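Local coordinates for protein telomerase reverse transcriptase (Takifugu rubripes, PDB 4LMO) that extends chromosome ends as telomerase by reverse-transcribing an RNA template, this fragment being its RNA-binding domain, at residues A[123-126]-A[127-131]; A[140-143]-A[144-148]; A[164-167]-A[168-172]. All blocks are in the same frame, centred on the assembly; numbering follows the deposited sequence.

Contact 1 of 3, residues A[123-126]-A[127-131]; sequences YLFV and RECLL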
loop_
_atom_site.group_PDB
_atom_site.type_symbol
_atom_site.label_atom_id
_atom_site.label_comp_id
_atom_site.label_asym_id
_atom_site.label_seq_id
_atom_site.Cartn_x
_atom_site.Cartn_y
_atom_site.Cartn_z
ATOM N N TYR A 123 5.196 -10.886 0.799
ATOM C CA TYR A 123 4.337 -11.030 -0.374
ATOM C C TYR A 123 2.958 -11.602 -0.023
ATOM O O TYR A 123 1.941 -11.065 -0.459
ATOM C CB TYR A 123 5.001 -11.865 -1.475
ATOM C CG TYR A 123 4.032 -12.245 -2.571
ATOM C CD1 TYR A 123 3.590 -11.298 -3.496
ATOM C CD2 TYR A 123 3.531 -13.544 -2.664
ATOM C CE1 TYR A 123 2.687 -11.636 -4.493
ATOM C CE2 TYR A 123 2.625 -13.892 -3.654
ATOM C CZ TYR A 123 2.206 -12.935 -4.565
ATOM O OH TYR A 123 1.310 -13.278 -5.551
ATOM N N LEU A 124 2.926 -12.690 0.745
ATOM C CA LEU A 124 1.662 -13.346 1.085
ATOM C C LEU A 124 0.706 -12.395 1.807
ATOM O O LEU A 124 -0.477 -12.323 1.470
ATOM C CB LEU A 124 1.900 -14.619 1.908
ATOM C CG LEU A 124 2.612 -15.786 1.216
ATOM C CD1 LEU A 124 3.030 -16.837 2.238
ATOM C CD2 LEU A 124 1.754 -16.405 0.118
ATOM N N PHE A 125 1.231 -11.661 2.787
ATOM C CA PHE A 125 0.470 -10.620 3.479
ATOM C C PHE A 125 -0.060 -9.560 2.515
ATOM O O PHE A 125 -1.252 -9.254 2.515
ATOM C CB PHE A 125 1.314 -9.956 4.573
ATOM C CG PHE A 125 0.755 -8.643 5.054
ATOM C CD1 PHE A 125 -0.427 -8.601 5.795
ATOM C CD2 PHE A 125 1.402 -7.446 4.759
ATOM C CE1 PHE A 125 -0.945 -7.391 6.230
ATOM C CE2 PHE A 125 0.889 -6.236 5.195
ATOM C CZ PHE A 125 -0.284 -6.209 5.935
ATOM N N VAL A 126 0.833 -9.004 1.701
ATOM C CA VAL A 126 0.469 -7.979 0.725
ATOM C C VAL A 126 -0.516 -8.521 -0.316
ATOM O O VAL A 126 -1.420 -7.805 -0.757
ATOM C CB VAL A 126 1.732 -7.358 0.076
ATOM C CG1 VAL A 126 1.498 -6.975 -1.380
ATOM C CG2 VAL A 126 2.204 -6.161 0.889
ATOM N N ARG A 127 -0.346 -9.793 -0.678
ATOM C CA ARG A 127 -1.231 -10.468 -1.626
ATOM C C ARG A 127 -2.645 -10.598 -1.073
ATOM O O ARG A 127 -3.618 -10.339 -1.786
ATOM C CB ARG A 127 -0.687 -11.854 -1.982
ATOM C CG ARG A 127 -1.344 -12.485 -3.199
ATOM C CD ARG A 127 -1.117 -13.985 -3.242
ATOM N NE ARG A 127 -1.927 -14.688 -2.248
ATOM C CZ ARG A 127 -1.773 -15.968 -1.916
ATOM N NH1 ARG A 127 -0.831 -16.709 -2.492
ATOM N NH2 ARG A 127 -2.563 -16.511 -1.003
ATOM N N GLU A 128 -2.750 -11.003 0.193
ATOM C CA GLU A 128 -4.046 -11.148 0.861
ATOM C C GLU A 128 -4.743 -9.803 1.038
ATOM O O GLU A 128 -5.971 -9.720 0.964
ATOM C CB GLU A 128 -3.899 -11.852 2.216
ATOM C CG GLU A 128 -3.495 -13.322 2.141
ATOM C CD GLU A 128 -4.373 -14.143 1.212
ATOM O OE1 GLU A 128 -5.613 -13.996 1.252
ATOM O OE2 GLU A 128 -3.820 -14.945 0.435
ATOM N N CYS A 129 -3.952 -8.758 1.276
ATOM C CA CYS A 129 -4.466 -7.397 1.365
ATOM C C CYS A 129 -5.064 -6.932 0.037
ATOM O O CYS A 129 -6.137 -6.328 0.020
ATOM C CB CYS A 129 -3.370 -6.435 1.823
ATOM S SG CYS A 129 -2.893 -6.633 3.552
ATOM N N LEU A 130 -4.373 -7.221 -1.067
ATOM C CA LEU A 130 -4.865 -6.879 -2.405
ATOM C C LEU A 130 -6.200 -7.556 -2.716
ATOM O O LEU A 130 -7.088 -6.942 -3.311
ATOM C CB LEU A 130 -3.829 -7.227 -3.481
ATOM C CG LEU A 130 -2.571 -6.357 -3.567
ATOM C CD1 LEU A 130 -1.456 -7.100 -4.281
ATOM C CD2 LEU A 130 -2.855 -5.021 -4.242
ATOM N N LEU A 131 -6.334 -8.814 -2.301
ATOM C CA LEU A 131 -7.560 -9.585 -2.508
ATOM C C LEU A 131 -8.731 -9.101 -1.651
ATOM O O LEU A 131 -9.880 -9.136 -2.092
ATOM C CB LEU A 131 -7.308 -11.076 -2.254
ATOM C CG LEU A 131 -6.555 -11.886 -3.316
ATOM C CD1 LEU A 131 -6.206 -13.268 -2.780
ATOM C CD2 LEU A 131 -7.360 -12.002 -4.605
HETATM O O HOH W 1 0.357 -15.856 -5.458
#

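Contact 2 of 3, residues A[140-143]-A[144-148]; sequences GSEH and NRLLY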
loop_
_atom_site.group_PDB
_atom_site.type_symbol
_atom_site.label_atom_id
_atom_site.label_comp_id
_atom_site.label_asym_id
_atom_site.label_seq_id
_atom_site.Cartn_x
_atom_site.Cartn_y
_atom_site.Cartn_z
ATOM N N GLY A 140 -9.994 -5.779 -14.038
ATOM C CA GLY A 140 -10.390 -5.922 -15.438
ATOM C C GLY A 140 -10.608 -7.371 -15.833
ATOM O O GLY A 140 -11.602 -7.698 -16.483
ATOM N N SER A 141 -9.670 -8.232 -15.441
ATOM C CA SER A 141 -9.741 -9.667 -15.713
ATOM C C SER A 141 -8.900 -10.474 -14.728
ATOM O O SER A 141 -8.050 -9.925 -14.022
ATOM C CB SER A 141 -9.279 -9.970 -17.141
ATOM O OG SER A 141 -7.920 -9.605 -17.328
ATOM N N GLU A 142 -9.146 -11.782 -14.699
ATOM C CA GLU A 142 -8.374 -12.719 -13.888
ATOM C C GLU A 142 -6.927 -12.773 -14.379
ATOM O O GLU A 142 -5.995 -12.905 -13.586
ATOM C CB GLU A 142 -9.017 -14.108 -13.942
ATOM C CG GLU A 142 -8.581 -15.066 -12.841
ATOM C CD GLU A 142 -9.213 -14.774 -11.487
ATOM O OE1 GLU A 142 -10.069 -13.867 -11.381
ATOM O OE2 GLU A 142 -8.841 -15.458 -10.509
ATOM N N HIS A 143 -6.759 -12.659 -15.693
ATOM C CA HIS A 143 -5.447 -12.557 -16.326
ATOM C C HIS A 143 -4.662 -11.363 -15.831
ATOM O O HIS A 143 -3.473 -11.479 -15.535
ATOM C CB HIS A 143 -5.617 -12.522 -17.844
ATOM C CG HIS A 143 -4.387 -12.074 -18.594
ATOM N ND1 HIS A 143 -4.236 -10.816 -19.043
ATOM C CD2 HIS A 143 -3.241 -12.769 -18.972
ATOM C CE1 HIS A 143 -3.053 -10.705 -19.677
ATOM N NE2 HIS A 143 -2.444 -11.902 -19.632
ATOM N N ASN A 144 -5.324 -10.212 -15.719
ATOM C CA ASN A 144 -4.674 -8.981 -15.260
ATOM C C ASN A 144 -4.291 -8.981 -13.775
ATOM O O ASN A 144 -3.253 -8.435 -13.404
ATOM C CB ASN A 144 -5.530 -7.750 -15.594
ATOM C CG ASN A 144 -5.413 -7.325 -17.053
ATOM O OD1 ASN A 144 -6.069 -6.377 -17.484
ATOM N ND2 ASN A 144 -4.577 -8.017 -17.815
ATOM N N ARG A 145 -5.125 -9.590 -12.933
ATOM C CA ARG A 145 -4.817 -9.691 -11.506
ATOM C C ARG A 145 -3.604 -10.591 -11.265
ATOM O O ARG A 145 -2.748 -10.278 -10.435
ATOM C CB ARG A 145 -6.023 -10.200 -10.706
ATOM C CG ARG A 145 -5.898 -9.948 -9.210
ATOM C CD ARG A 145 -6.848 -10.793 -8.378
ATOM N NE ARG A 145 -6.436 -12.195 -8.339
ATOM C CZ ARG A 145 -7.130 -13.196 -8.872
ATOM N NH1 ARG A 145 -8.287 -12.955 -9.473
ATOM N NH2 ARG A 145 -6.674 -14.440 -8.792
ATOM N N LEU A 146 -3.535 -11.698 -12.002
ATOM C CA LEU A 146 -2.456 -12.673 -11.847
ATOM C C LEU A 146 -1.108 -12.160 -12.353
ATOM O O LEU A 146 -0.079 -12.402 -11.720
ATOM C CB LEU A 146 -2.814 -14.001 -12.525
ATOM C CG LEU A 146 -3.864 -14.884 -11.840
ATOM C CD1 LEU A 146 -4.314 -16.001 -12.771
ATOM C CD2 LEU A 146 -3.353 -15.452 -10.521
ATOM N N LEU A 147 -1.116 -11.457 -13.484
ATOM C CA LEU A 147 0.095 -10.810 -13.995
ATOM C C LEU A 147 0.639 -9.786 -13.004
ATOM O O LEU A 147 1.855 -9.684 -12.806
ATOM C CB LEU A 147 -0.161 -10.126 -15.341
ATOM C CG LEU A 147 0.289 -10.853 -16.610
ATOM C CD1 LEU A 147 -0.046 -10.012 -17.829
ATOM C CD2 LEU A 147 1.778 -11.166 -16.578
ATOM N N TYR A 148 -0.270 -9.037 -12.386
ATOM C CA TYR A 148 0.110 -7.997 -11.449
ATOM C C TYR A 148 0.641 -8.586 -10.144
ATOM O O TYR A 148 1.607 -8.071 -9.581
ATOM C CB TYR A 148 -1.059 -7.048 -11.183
ATOM C CG TYR A 148 -0.642 -5.791 -10.459
ATOM C CD1 TYR A 148 -0.121 -4.702 -11.158
ATOM C CD2 TYR A 148 -0.751 -5.697 -9.072
ATOM C CE1 TYR A 148 0.270 -3.548 -10.495
ATOM C CE2 TYR A 148 -0.363 -4.547 -8.400
ATOM C CZ TYR A 148 0.146 -3.480 -9.115
ATOM O OH TYR A 148 0.532 -2.343 -8.449
#

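Contact 3 of 3, residues A[164-167]-A[168-172]; sequences LSVA and ELMWK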
loop_
_atom_site.group_PDB
_atom_site.type_symbol
_atom_site.label_atom_id
_atom_site.label_comp_id
_atom_site.label_asym_id
_atom_site.label_seq_id
_atom_site.Cartn_x
_atom_site.Cartn_y
_atom_site.Cartn_z
ATOM N N LEU A 164 11.433 0.587 -9.465
ATOM C CA LEU A 164 10.106 0.329 -10.014
ATOM C C LEU A 164 10.036 0.794 -11.469
ATOM O O LEU A 164 10.568 1.850 -11.815
ATOM C CB LEU A 164 9.078 1.091 -9.170
ATOM C CG LEU A 164 7.569 0.839 -9.235
ATOM C CD1 LEU A 164 6.936 1.274 -7.923
ATOM C CD2 LEU A 164 6.902 1.548 -10.407
ATOM N N SER A 165 9.393 -0.001 -12.319
ATOM C CA SER A 165 9.177 0.392 -13.709
ATOM C C SER A 165 7.728 0.203 -14.133
ATOM O O SER A 165 7.168 -0.888 -14.003
ATOM C CB SER A 165 10.105 -0.373 -14.651
ATOM O OG SER A 165 9.871 0.012 -15.994
ATOM N N VAL A 166 7.135 1.275 -14.647
ATOM C CA VAL A 166 5.756 1.262 -15.126
ATOM C C VAL A 166 5.627 0.356 -16.356
ATOM O O VAL A 166 4.669 -0.409 -16.470
ATOM C CB VAL A 166 5.248 2.697 -15.415
ATOM C CG1 VAL A 166 3.856 2.687 -16.037
ATOM C CG2 VAL A 166 5.243 3.520 -14.135
ATOM N N ALA A 167 6.611 0.437 -17.251
ATOM C CA ALA A 167 6.657 -0.383 -18.465
ATOM C C ALA A 167 6.703 -1.880 -18.155
ATOM O O ALA A 167 6.105 -2.687 -18.866
ATOM C CB ALA A 167 7.847 0.018 -19.324
ATOM N N GLU A 168 7.423 -2.237 -17.093
ATOM C CA GLU A 168 7.509 -3.619 -16.630
ATOM C C GLU A 168 6.229 -4.028 -15.910
ATOM O O GLU A 168 5.795 -5.178 -15.998
ATOM C CB GLU A 168 8.708 -3.800 -15.698
ATOM C CG GLU A 168 10.063 -3.684 -16.385
ATOM C CD GLU A 168 11.223 -3.603 -15.404
ATOM O OE1 GLU A 168 11.013 -3.840 -14.193
ATOM O OE2 GLU A 168 12.351 -3.298 -15.846
ATOM N N LEU A 169 5.628 -3.074 -15.207
ATOM C CA LEU A 169 4.398 -3.307 -14.459
ATOM C C LEU A 169 3.208 -3.546 -15.391
ATOM O O LEU A 169 2.351 -4.385 -15.111
ATOM C CB LEU A 169 4.124 -2.120 -13.529
ATOM C CG LEU A 169 3.302 -2.350 -12.259
ATOM C CD1 LEU A 169 3.970 -3.363 -11.338
ATOM C CD2 LEU A 169 3.074 -1.030 -11.531
ATOM N N MET A 170 3.179 -2.815 -16.503
ATOM C CA MET A 170 2.058 -2.840 -17.445
ATOM C C MET A 170 2.221 -3.884 -18.551
ATOM O O MET A 170 1.300 -4.099 -19.341
ATOM C CB MET A 170 1.880 -1.462 -18.093
ATOM C CG MET A 170 1.433 -0.351 -17.155
ATOM S SD MET A 170 -0.351 -0.289 -16.902
ATOM C CE MET A 170 -0.951 -0.018 -18.569
ATOM N N TRP A 171 3.388 -4.520 -18.610
ATOM C CA TRP A 171 3.717 -5.421 -19.713
ATOM C C TRP A 171 2.768 -6.578 -19.829
ATOM O O TRP A 171 2.620 -7.373 -18.897
ATOM C CB TRP A 171 5.159 -5.908 -19.614
ATOM C CG TRP A 171 5.632 -6.645 -20.845
ATOM C CD1 TRP A 171 5.413 -6.300 -22.178
ATOM C CD2 TRP A 171 6.441 -7.873 -20.899
ATOM N NE1 TRP A 171 6.003 -7.206 -23.024
ATOM C CE2 TRP A 171 6.638 -8.172 -22.325
ATOM C CE3 TRP A 171 7.002 -8.722 -19.948
ATOM C CZ2 TRP A 171 7.362 -9.277 -22.753
ATOM C CZ3 TRP A 171 7.730 -9.833 -20.393
ATOM C CH2 TRP A 171 7.905 -10.102 -21.762
ATOM N N LYS A 172 2.113 -6.656 -20.988
ATOM C CA LYS A 172 1.132 -7.701 -21.316
ATOM C C LYS A 172 -0.187 -7.594 -20.548
ATOM O O LYS A 172 -1.027 -8.490 -20.639
ATOM C CB LYS A 172 1.726 -9.112 -21.185
ATOM C CG LYS A 172 2.684 -9.499 -22.300
ATOM C CD LYS A 172 3.223 -10.911 -22.112
ATOM C CE LYS A 172 4.214 -10.992 -20.961
ATOM N NZ LYS A 172 4.796 -12.356 -20.829
#

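Contact 1 of 3, residues A[123-126]-A[127-131]
Two turns of helix 119-133, in the RNA-binding domain of telomerase, bring Tyr123 against Arg127 and Phe125 against Cys129 through i to i+4 contacts. The alpha-helical ladder holds the turns in register, Cys129 N donating to Phe125 O at 3.0 Å. With CG swung anti to the backbone N (chi1 -166°), Arg127 runs its methylenes past the phenol, CD coming 3.4 Å from Tyr123 OH. Arg127 CB lies over one ring face in a CH-pi contact, 4.2 Å from the Tyr123 centroid. Arginine suits this partly exposed place, its apolar stem packing on the ring while its charged end reaches Glu128 in a salt bridge, Arg127 NH2 to Glu128 OE2, modelled at a doubtfully short 2.5 Å. A leucine here would probably leave the Glu128 carboxylate without its charged mate. Leu124 CD2 lies over a face of the guanidinium. A water 2.8 Å from Tyr123 OH also accepts a weak bond from Arg127 NH1. On the buried side Val126 and Leu130 run side by side, touching Val213 and Phe212 of helix 191-220. Cysteine is small enough to lie against an aromatic face, and Cys129 SG makes a sulfur-aromatic contact, 3.4 Å from Phe125 CE1.

Contact 2 of 3, residues A[140-143]-A[144-148]
Glu142 and Arg145 both carry CG anti to the backbone N, and a later bend in each chain, at chi2 in the glutamate and chi3 in the arginine, brings carboxylate and guanidinium together as a salt bridge. Arg145 NH2 donates to Glu142 OE2 at 2.9 Å. The oxygen lies near the guanidinium plane but is itself approached from above the carboxylate plane, the two planes standing 75° apart, so this is not the flat, two-pronged pairing of the textbook. The Arg145 side chain also touches Gln136 and Trp139 of helix 136-139. At Ser141 the OG stands between the backbone N and the carbonyl carbon (chi1 63°) and accepts from Asn144 N at 3.1 Å. This is the N-cap of helix 142-158, where serine suits because its short hydroxyl can reach forward to a first-turn amide that has no helical carbonyl before it to accept its bond. The same OG is also hydrogen-bonded to Asn177 ND2, which ties the cap to a loop. Just ahead, Gly140 has a positive phi, and a side chain there would be jammed against the preceding carbonyl oxygen. The regular helical bonds then begin, Arg145 N to Ser141 O at 3.1 Å and Leu147 N to His143 O, likewise 3.1 Å. One turn apart, His143 and Leu147 lie alongside each other; Leu147 CD1 comes 3.5 Å from His143 NE2, meeting the imidazole obliquely. Leucine gives the ring an apolar neighbour, and Leu147 also touches Lys172.

Contact 3 of 3, residues A[164-167]-A[168-172]
Ser165 and Leu169 are joined at the tighter side of the short helix 166-169, where Leu169 N donates to Ser165 O at 2.9 Å. The next bond follows at once, Met170 N to Val166 O at 2.8 Å, and these two make up the hydrogen-bonded core of what is little more than a single turn. Leu169 is buried: its CB passes 3.3 Å from Ser165 O, and its side chain meets Leu209 of helix 191-220 and Tyr148 of helix 142-158, so a branched apolar residue suits the place. Met170 sends its flexible chain, bent at chi2 and chi3, toward Thr198 and Leu205, while its CG lies beside Val166 CG1 at 4.0 Å. The side toward solvent, with Ala167, Glu168 and Trp171 exposed, is looser. Ser165 holds the N-cap position, its OG turned anti to the backbone N (chi1 179°) and 3.5 Å from Glu168 N. Glu168, its chain extended beyond CG, lays its carboxylate carbon CD 3.5 Å from Ser165 CB, and a glutamate near a helix start is likely to be stabilised by the helix dipole. Trp171 brings its CB to 3.4 Å from Ala167 O, while its indole leads away. Arg151 NH1 takes up Trp171 O. Trp171 and Lys172 lie in the stretch 171-196, which probably contacts the RNA template, as inferred from relatives, and an aromatic ring beside a lysine is consistent with such a role.

All three are local contacts on or at the start of helices in the same RNA-binding domain, met in order along the chain. Contacts 1 and 2 have centres 14 Å apart and touch where Leu131 CD2 packs on Arg145 NE at 3.9 Å. Contacts 2 and 3, with centres 13 Å apart, meet more broadly: His143 CE1 lies 3.2 Å from Lys172 O, and Tyr148 CE1 lies 3.7 Å from Leu169 CG. Contacts 1 and 3 do not touch, their nearest atoms being about 10 Å apart. Helix 191-220 receives side chains from all three. Contact 3 alone enters the stretch thought, by similarity, to interact with template RNA, and contact 2 packs directly against it.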